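Long-range contacts in biliverdin reductase (Synechocystis sp., PDB 5B3T), which probably catalyses the NAD(P)H-dependent reduction of biliverdin, a linear tetrapyrrole of the heme-degrading pathway, as a member of the Gfo/Idh/MocA family: residues H132-L136 with A184-R188; H140-R144 with R191-L195; Q169-H175 with N213-R218. All blocks are in the same frame, centred on the assembly; numbering follows the deposited sequence.

Overall arrangement
The three contacts interleave along the chain: each first segment precedes all the second ones. Contacts 1 and 2 adjoin: their centres lie about 12 Å apart, and the guanidinium of R188 in contact 1 packs on H140 of contact 2, while R191 of contact 2 reaches back to S187 and H132. Both also approach the NADP(+) site, which is empty in this apo chain, through Y105, whose side chain is about 3 Å from that of S187 and about 4 Å from that of R191. Contact 3 sits apart, its centre about 21 Å from that of contact 1 and 33 Å from that of contact 2, yet it contains R170 and W171 of the same site.

Contact 1. Residues H132-L136 with A184-R188; sequences HIELL and AALSR
The imidazole of H132 carries the guanidinium of R188 over one face and has S187 OG and A184 O near its plane at the edge. The R188 stack is moderately inclined, with planes 28° apart and centres separated by 4.7 Å; NH1 sits 3.6 Å above the ring plane, displaced toward the rim. At the edge, ND1 and S187 OG form a 2.7 Å hydrogen bond in which either could be the donor, and CE1 comes to 3.3 Å from A184 O. Because CG of H132 is anti to the backbone N (chi1 -164°), the ring extends toward helix 183-189 and can use both face and edge there. The helix thus meets the loop that leaves strand 128-131, the last strand in the order of the parallel Rossmann sheet, and leads into helix 137-146. Y105, an NADP(+)-binding residue, meets the H132 ring and touches S187. R188 spans this junction with a side chain bent at chi2 and chi3. Its NH1 gives a nearly straight hydrogen bond to H132 O (2.9 Å, 176°), with that oxygen in the guanidinium plane but the donor above the carbonyl plane. The same nitrogen makes a weak, bent bond to L135 O at 2.8 Å. A water also donates to H132 O, at 2.8 Å, so this carbonyl receives two donors. The CD2 branch of L135 touches both A184 CB, at 3.8 Å, and R188 CG, while Y158 of strand 153-163 touches both L135 and R188.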
# COMPACT_ATOMS: atom_id res chain seq x y z
N HIS A 132 2.87 0.64 -3.88
CA HIS A 132 2.74 0.14 -2.50
C HIS A 132 4.15 0.13 -1.92
O HIS A 132 4.85 -0.90 -1.97
CB HIS A 132 2.09 -1.23 -2.48
CG HIS A 132 1.60 -1.65 -1.13
ND1 HIS A 132 1.15 -2.92 -0.85
CD2 HIS A 132 1.47 -0.95 0.03
CE1 HIS A 132 0.78 -2.99 0.41
NE2 HIS A 132 0.96 -1.81 0.97
N ILE A 133 4.58 1.27 -1.38
CA ILE A 133 5.95 1.48 -0.95
C ILE A 133 6.05 1.68 0.56
O ILE A 133 7.04 1.25 1.18
CB ILE A 133 6.58 2.67 -1.70
CG1 ILE A 133 6.58 2.42 -3.20
CG2 ILE A 133 8.00 2.94 -1.21
CD1 ILE A 133 6.96 3.63 -4.04
N GLU A 134 5.05 2.31 1.17
CA GLU A 134 5.13 2.64 2.59
C GLU A 134 5.29 1.39 3.45
O GLU A 134 6.06 1.39 4.42
CB GLU A 134 3.89 3.43 3.01
CG GLU A 134 3.95 4.00 4.42
CD GLU A 134 3.51 3.01 5.48
OE1 GLU A 134 2.70 2.12 5.15
OE2 GLU A 134 3.98 3.12 6.63
N LEU A 135 4.58 0.32 3.11
CA LEU A 135 4.67 -0.94 3.86
C LEU A 135 5.81 -1.77 3.28
O LEU A 135 5.66 -2.40 2.22
CB LEU A 135 3.35 -1.69 3.81
CG LEU A 135 3.33 -3.04 4.53
CD1 LEU A 135 3.54 -2.86 6.03
CD2 LEU A 135 2.03 -3.80 4.25
N LEU A 136 6.95 -1.78 3.97
CA LEU A 136 8.06 -2.68 3.67
C LEU A 136 8.56 -2.54 2.24
O LEU A 136 9.01 -3.51 1.63
CB LEU A 136 7.66 -4.14 3.95
CG LEU A 136 7.37 -4.48 5.41
CD1 LEU A 136 6.79 -5.87 5.52
CD2 LEU A 136 8.64 -4.36 6.25
N ALA A 184 -3.48 -5.01 2.88
CA ALA A 184 -2.11 -4.58 2.66
C ALA A 184 -1.14 -5.76 2.61
O ALA A 184 -0.25 -5.80 1.77
CB ALA A 184 -1.69 -3.59 3.75
N ALA A 185 -1.32 -6.73 3.52
CA ALA A 185 -0.42 -7.87 3.55
C ALA A 185 -0.54 -8.70 2.27
O ALA A 185 0.47 -9.17 1.73
CB ALA A 185 -0.70 -8.73 4.78
N LEU A 186 -1.77 -8.89 1.78
CA LEU A 186 -1.96 -9.67 0.56
C LEU A 186 -1.40 -8.95 -0.66
O LEU A 186 -1.01 -9.60 -1.63
CB LEU A 186 -3.44 -9.97 0.36
CG LEU A 186 -4.04 -10.92 1.40
CD1 LEU A 186 -5.55 -10.99 1.22
CD2 LEU A 186 -3.42 -12.30 1.30
N SER A 187 -1.36 -7.62 -0.63
CA SER A 187 -0.70 -6.88 -1.70
C SER A 187 0.79 -7.21 -1.74
O SER A 187 1.36 -7.40 -2.82
CB SER A 187 -0.91 -5.38 -1.51
OG SER A 187 -0.14 -4.64 -2.45
N ARG A 188 1.43 -7.31 -0.58
CA ARG A 188 2.85 -7.64 -0.53
C ARG A 188 3.11 -9.03 -1.10
O ARG A 188 4.04 -9.21 -1.90
CB ARG A 188 3.36 -7.55 0.91
CG ARG A 188 3.41 -6.13 1.47
CD ARG A 188 4.79 -5.52 1.31
NE ARG A 188 5.23 -5.48 -0.08
CZ ARG A 188 5.20 -4.39 -0.84
NH1 ARG A 188 4.77 -3.24 -0.33
NH2 ARG A 188 5.61 -4.43 -2.10
O HOH W 1 6.42 -2.58 -3.49

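Contact 2. Residues H140-R144 with R191-L195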
# COMPACT_ATOMS: atom_id res chain seq x y z
N HIS A 140 10.71 -5.24 0.08
CA HIS A 140 10.21 -5.87 -1.14
C HIS A 140 11.25 -5.85 -2.25
O HIS A 140 11.42 -6.85 -2.96
CB HIS A 140 8.93 -5.18 -1.63
CG HIS A 140 8.49 -5.66 -2.98
ND1 HIS A 140 7.83 -6.85 -3.16
CD2 HIS A 140 8.65 -5.12 -4.21
CE1 HIS A 140 7.58 -7.02 -4.45
NE2 HIS A 140 8.07 -5.99 -5.11
N GLN A 141 11.94 -4.72 -2.44
CA GLN A 141 12.97 -4.66 -3.46
C GLN A 141 14.15 -5.56 -3.12
O GLN A 141 14.75 -6.17 -4.00
CB GLN A 141 13.43 -3.22 -3.66
CG GLN A 141 12.36 -2.29 -4.22
CD GLN A 141 11.84 -2.72 -5.59
OE1 GLN A 141 12.47 -3.51 -6.30
NE2 GLN A 141 10.68 -2.20 -5.97
N ALA A 142 14.48 -5.67 -1.83
CA ALA A 142 15.54 -6.58 -1.41
C ALA A 142 15.17 -8.03 -1.70
O ALA A 142 16.02 -8.82 -2.11
CB ALA A 142 15.85 -6.38 0.07
N ILE A 143 13.90 -8.39 -1.49
CA ILE A 143 13.45 -9.74 -1.82
C ILE A 143 13.56 -9.97 -3.33
O ILE A 143 14.07 -11.00 -3.78
CB ILE A 143 12.01 -9.96 -1.33
CG1 ILE A 143 11.94 -9.90 0.20
CG2 ILE A 143 11.47 -11.30 -1.83
CD1 ILE A 143 10.57 -10.20 0.76
N ARG A 144 13.07 -9.01 -4.12
CA ARG A 144 13.16 -9.12 -5.57
C ARG A 144 14.61 -9.31 -6.03
O ARG A 144 14.89 -10.15 -6.89
CB ARG A 144 12.56 -7.88 -6.23
CG ARG A 144 11.15 -8.06 -6.77
CD ARG A 144 11.18 -8.41 -8.25
NE ARG A 144 9.85 -8.39 -8.84
CZ ARG A 144 9.07 -9.47 -8.97
NH1 ARG A 144 9.50 -10.65 -8.55
NH2 ARG A 144 7.87 -9.35 -9.52
N ARG A 191 2.90 -9.67 -5.31
CA ARG A 191 3.69 -8.93 -6.29
C ARG A 191 4.94 -9.67 -6.73
O ARG A 191 5.92 -9.05 -7.15
CB ARG A 191 4.02 -7.54 -5.75
CG ARG A 191 2.78 -6.69 -5.57
CD ARG A 191 3.03 -5.43 -4.77
NE ARG A 191 1.78 -4.71 -4.53
CZ ARG A 191 1.32 -3.74 -5.31
NH1 ARG A 191 2.00 -3.38 -6.39
NH2 ARG A 191 0.17 -3.14 -5.02
N PHE A 192 4.92 -11.01 -6.64
CA PHE A 192 5.95 -11.86 -7.22
C PHE A 192 5.36 -12.84 -8.24
O PHE A 192 5.95 -13.90 -8.48
CB PHE A 192 6.70 -12.62 -6.12
CG PHE A 192 7.18 -11.74 -4.99
CD1 PHE A 192 8.35 -11.00 -5.10
CD2 PHE A 192 6.46 -11.66 -3.81
CE1 PHE A 192 8.79 -10.20 -4.05
CE2 PHE A 192 6.89 -10.86 -2.76
CZ PHE A 192 8.05 -10.13 -2.89
N THR A 193 4.23 -12.48 -8.83
CA THR A 193 3.57 -13.33 -9.81
C THR A 193 4.55 -13.74 -10.92
O THR A 193 4.42 -14.81 -11.50
CB THR A 193 2.36 -12.63 -10.45
OG1 THR A 193 1.45 -12.21 -9.42
CG2 THR A 193 1.64 -13.57 -11.40
N ASP A 194 5.52 -12.87 -11.19
CA ASP A 194 6.51 -13.14 -12.22
C ASP A 194 7.27 -14.44 -11.93
O ASP A 194 7.72 -15.12 -12.85
CB ASP A 194 7.50 -11.98 -12.33
CG ASP A 194 8.70 -12.31 -13.19
OD1 ASP A 194 8.54 -13.04 -14.19
OD2 ASP A 194 9.81 -11.85 -12.86
N LEU A 195 7.40 -14.77 -10.65
CA LEU A 195 8.08 -15.96 -10.25
C LEU A 195 7.23 -17.03 -9.61
O LEU A 195 7.43 -18.17 -9.83
CB LEU A 195 9.18 -15.58 -9.27
CG LEU A 195 10.33 -14.70 -9.76
CD1 LEU A 195 10.86 -13.74 -8.72
CD2 LEU A 195 11.42 -15.64 -10.26
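With CG of H140 anti to the backbone N (chi1 172°), the imidazole swings from helix 137-146 toward F192, whose own CG is anti to its carbonyl carbon (chi1 -50°) and whose ring extends back toward that helix. The two side chains run antiparallel alongside one another. Their rings meet obliquely, centroids 4.8 Å apart and planes at 38°. The closest approach is H140 ND1 to F192 CZ at 3.3 Å, and H140 CE1 faces the CE1-CZ side of the phenyl ring. I143 adds an aliphatic wall: its CG2 branch comes to 3.6 Å from F192 CE1, the isoleucine side chain lying roughly perpendicular to that of F192. I143 also touches F251, L253 and F262, strand residues of the mixed sheet in the C-terminal alpha/beta part. The contact joins helix 137-146 to the turn that opens helix 193-196, where F192 occupies the N-cap position and F192 O accepts from L195 N. R144 brings its guanidinium alongside F192 with the two planes perpendicular. NH1 lies near the phenyl plane, at the ring edge, 3.7 Å from CD1, and the CD1 methyl of L195 meets the guanidinium edge. R191 O is over a guanidinium face, and its 3.1 Å distance to R144 NH2 has too poor an angle for a hydrogen bond. D194 OD2 is 4.5 Å from R144 NH1 and well out of the guanidinium plane, so any attraction is probably electrostatic only, with no N-H directed at the oxygen. R191 O also lies at the edge of the H140 ring, in its plane, while R191 CB approaches CE1 from out of that plane. The R191 chain then extends away so that NE bonds S187 OG and the guanidinium makes a cation-pi contact with Y105.

Contact 3. Residues Q169-H175 with N213-R218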
# COMPACT_ATOMS: atom_id res chain seq x y z
N GLN A 169 -9.65 4.66 19.44
CA GLN A 169 -10.90 4.90 18.73
C GLN A 169 -10.61 5.77 17.51
O GLN A 169 -11.01 6.94 17.43
CB GLN A 169 -11.93 5.53 19.66
CG GLN A 169 -13.36 5.13 19.33
CD GLN A 169 -14.38 6.18 19.73
OE1 GLN A 169 -14.06 7.36 19.83
NE2 GLN A 169 -15.62 5.75 19.95
N ARG A 170 -9.89 5.18 16.56
CA ARG A 170 -9.53 5.85 15.32
C ARG A 170 -9.77 4.90 14.15
O ARG A 170 -10.09 3.72 14.33
CB ARG A 170 -8.08 6.34 15.36
CG ARG A 170 -7.04 5.23 15.40
CD ARG A 170 -5.64 5.80 15.56
NE ARG A 170 -5.27 6.70 14.47
CZ ARG A 170 -4.02 6.90 14.06
NH1 ARG A 170 -3.02 6.26 14.64
NH2 ARG A 170 -3.78 7.74 13.06
N TRP A 171 -9.61 5.43 12.93
CA TRP A 171 -10.07 4.72 11.75
C TRP A 171 -9.33 3.40 11.53
O TRP A 171 -9.88 2.48 10.93
CB TRP A 171 -9.95 5.61 10.51
CG TRP A 171 -8.55 5.88 10.04
CD1 TRP A 171 -7.76 6.94 10.38
CD2 TRP A 171 -7.78 5.08 9.12
NE1 TRP A 171 -6.54 6.85 9.74
CE2 TRP A 171 -6.53 5.72 8.96
CE3 TRP A 171 -8.03 3.89 8.43
CZ2 TRP A 171 -5.54 5.20 8.14
CZ3 TRP A 171 -7.04 3.38 7.61
CH2 TRP A 171 -5.81 4.03 7.47
N THR A 172 -8.10 3.29 12.02
CA THR A 172 -7.33 2.06 11.83
C THR A 172 -7.88 0.89 12.63
O THR A 172 -7.52 -0.26 12.35
CB THR A 172 -5.86 2.29 12.20
OG1 THR A 172 -5.78 2.92 13.49
CG2 THR A 172 -5.18 3.17 11.16
N TYR A 173 -8.74 1.14 13.62
CA TYR A 173 -9.42 0.09 14.37
C TYR A 173 -10.93 0.14 14.15
O TYR A 173 -11.69 -0.45 14.92
CB TYR A 173 -9.09 0.17 15.86
CG TYR A 173 -7.74 -0.40 16.21
CD1 TYR A 173 -6.57 0.25 15.86
CD2 TYR A 173 -7.64 -1.61 16.90
CE1 TYR A 173 -5.33 -0.28 16.18
CE2 TYR A 173 -6.40 -2.14 17.23
CZ TYR A 173 -5.25 -1.47 16.86
OH TYR A 173 -4.03 -2.00 17.18
N HIS A 174 -11.37 0.83 13.10
CA HIS A 174 -12.77 0.99 12.76
C HIS A 174 -13.10 0.02 11.63
O HIS A 174 -12.45 0.04 10.58
CB HIS A 174 -13.05 2.44 12.35
CG HIS A 174 -14.48 2.75 12.07
ND1 HIS A 174 -15.04 2.63 10.81
CD2 HIS A 174 -15.47 3.20 12.88
CE1 HIS A 174 -16.31 2.98 10.86
NE2 HIS A 174 -16.60 3.33 12.11
N HIS A 175 -14.10 -0.84 11.85
CA HIS A 175 -14.40 -1.93 10.92
C HIS A 175 -14.53 -1.42 9.48
O HIS A 175 -13.88 -1.95 8.57
CB HIS A 175 -15.69 -2.64 11.33
CG HIS A 175 -15.50 -3.66 12.42
ND1 HIS A 175 -14.91 -4.88 12.19
CD2 HIS A 175 -15.86 -3.65 13.72
CE1 HIS A 175 -14.89 -5.57 13.32
NE2 HIS A 175 -15.46 -4.85 14.26
N ASN A 213 -18.45 -0.22 21.76
CA ASN A 213 -19.03 0.29 20.53
C ASN A 213 -18.61 -0.66 19.41
O ASN A 213 -17.45 -0.63 18.98
CB ASN A 213 -18.57 1.72 20.26
CG ASN A 213 -19.07 2.27 18.93
OD1 ASN A 213 -19.80 1.61 18.19
ND2 ASN A 213 -18.68 3.51 18.62
N PRO A 214 -19.53 -1.49 18.90
CA PRO A 214 -19.13 -2.54 17.95
C PRO A 214 -18.70 -2.03 16.58
O PRO A 214 -18.34 -2.85 15.73
CB PRO A 214 -20.39 -3.41 17.85
CG PRO A 214 -21.50 -2.45 18.11
CD PRO A 214 -20.98 -1.48 19.14
N GLU A 215 -18.72 -0.72 16.34
CA GLU A 215 -18.14 -0.18 15.11
C GLU A 215 -16.62 -0.19 15.15
O GLU A 215 -15.99 -0.05 14.10
CB GLU A 215 -18.63 1.25 14.87
CG GLU A 215 -20.11 1.36 14.58
CD GLU A 215 -20.48 2.72 14.03
OE1 GLU A 215 -19.75 3.22 13.15
OE2 GLU A 215 -21.50 3.29 14.48
N TYR A 216 -16.03 -0.34 16.33
CA TYR A 216 -14.60 -0.48 16.50
C TYR A 216 -14.28 -1.87 17.00
O TYR A 216 -15.07 -2.48 17.73
CB TYR A 216 -14.06 0.57 17.48
CG TYR A 216 -14.19 1.99 17.00
CD1 TYR A 216 -15.35 2.72 17.22
CD2 TYR A 216 -13.15 2.61 16.32
CE1 TYR A 216 -15.48 4.03 16.78
CE2 TYR A 216 -13.26 3.92 15.87
CZ TYR A 216 -14.43 4.62 16.10
OH TYR A 216 -14.54 5.92 15.66
N PHE A 217 -13.12 -2.39 16.61
CA PHE A 217 -12.59 -3.59 17.23
C PHE A 217 -11.39 -3.21 18.09
O PHE A 217 -10.69 -2.23 17.82
CB PHE A 217 -12.19 -4.66 16.19
CG PHE A 217 -11.17 -4.20 15.17
CD1 PHE A 217 -9.82 -4.41 15.40
CD2 PHE A 217 -11.57 -3.62 13.98
CE1 PHE A 217 -8.87 -4.01 14.46
CE2 PHE A 217 -10.62 -3.22 13.04
CZ PHE A 217 -9.28 -3.41 13.28
N ARG A 218 -11.19 -3.98 19.15
CA ARG A 218 -10.03 -3.79 20.01
C ARG A 218 -8.89 -4.74 19.66
O ARG A 218 -7.77 -4.53 20.13
CB ARG A 218 -10.41 -3.97 21.48
CG ARG A 218 -10.90 -5.35 21.86
CD ARG A 218 -11.30 -5.40 23.33
NE ARG A 218 -11.40 -6.76 23.82
CZ ARG A 218 -10.41 -7.40 24.45
NH1 ARG A 218 -9.26 -6.78 24.66
NH2 ARG A 218 -10.58 -8.64 24.87
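Y216 lies between Q169 and H174 where the loop after strand 153-163 meets the type I turn N213-Y216 leading into strand 217-228 of the mixed sheet. Q169 CG covers the centre of one Y216 face as a CH-pi contact, 3.5 Å from the centroid and 13° off the normal. Over the opposite face, H174 presents its CD2 edge in a T-shaped pair with planes at 77°. H174 NE2 gives a weak hydrogen bond to E215 OE1 alongside, while its ND1 caps Q177 N. The next rings reverse these roles: F217 directs its edge to the H175 face, and H175 NE2 is held by D210 OD1. F217, with CG between backbone N and carbonyl carbon (chi1 58°), also lies obliquely against Y173, completing an aromatic cluster. H174 and Y216 form a single antiparallel bridge, a non-hydrogen-bonded pair flanked by hydrogen bonds F217 N to Y173 O (2.9 Å) and H175 N to E215 O (3.0 Å). The same loop carries R170 and W171, which bind NADP(+); R170 O reaches the Y216 ring edge. At the turn, N213 OD1 accepts from E215 N at 3.2 Å, an Asx turn whose donor stands above the amide carbonyl plane.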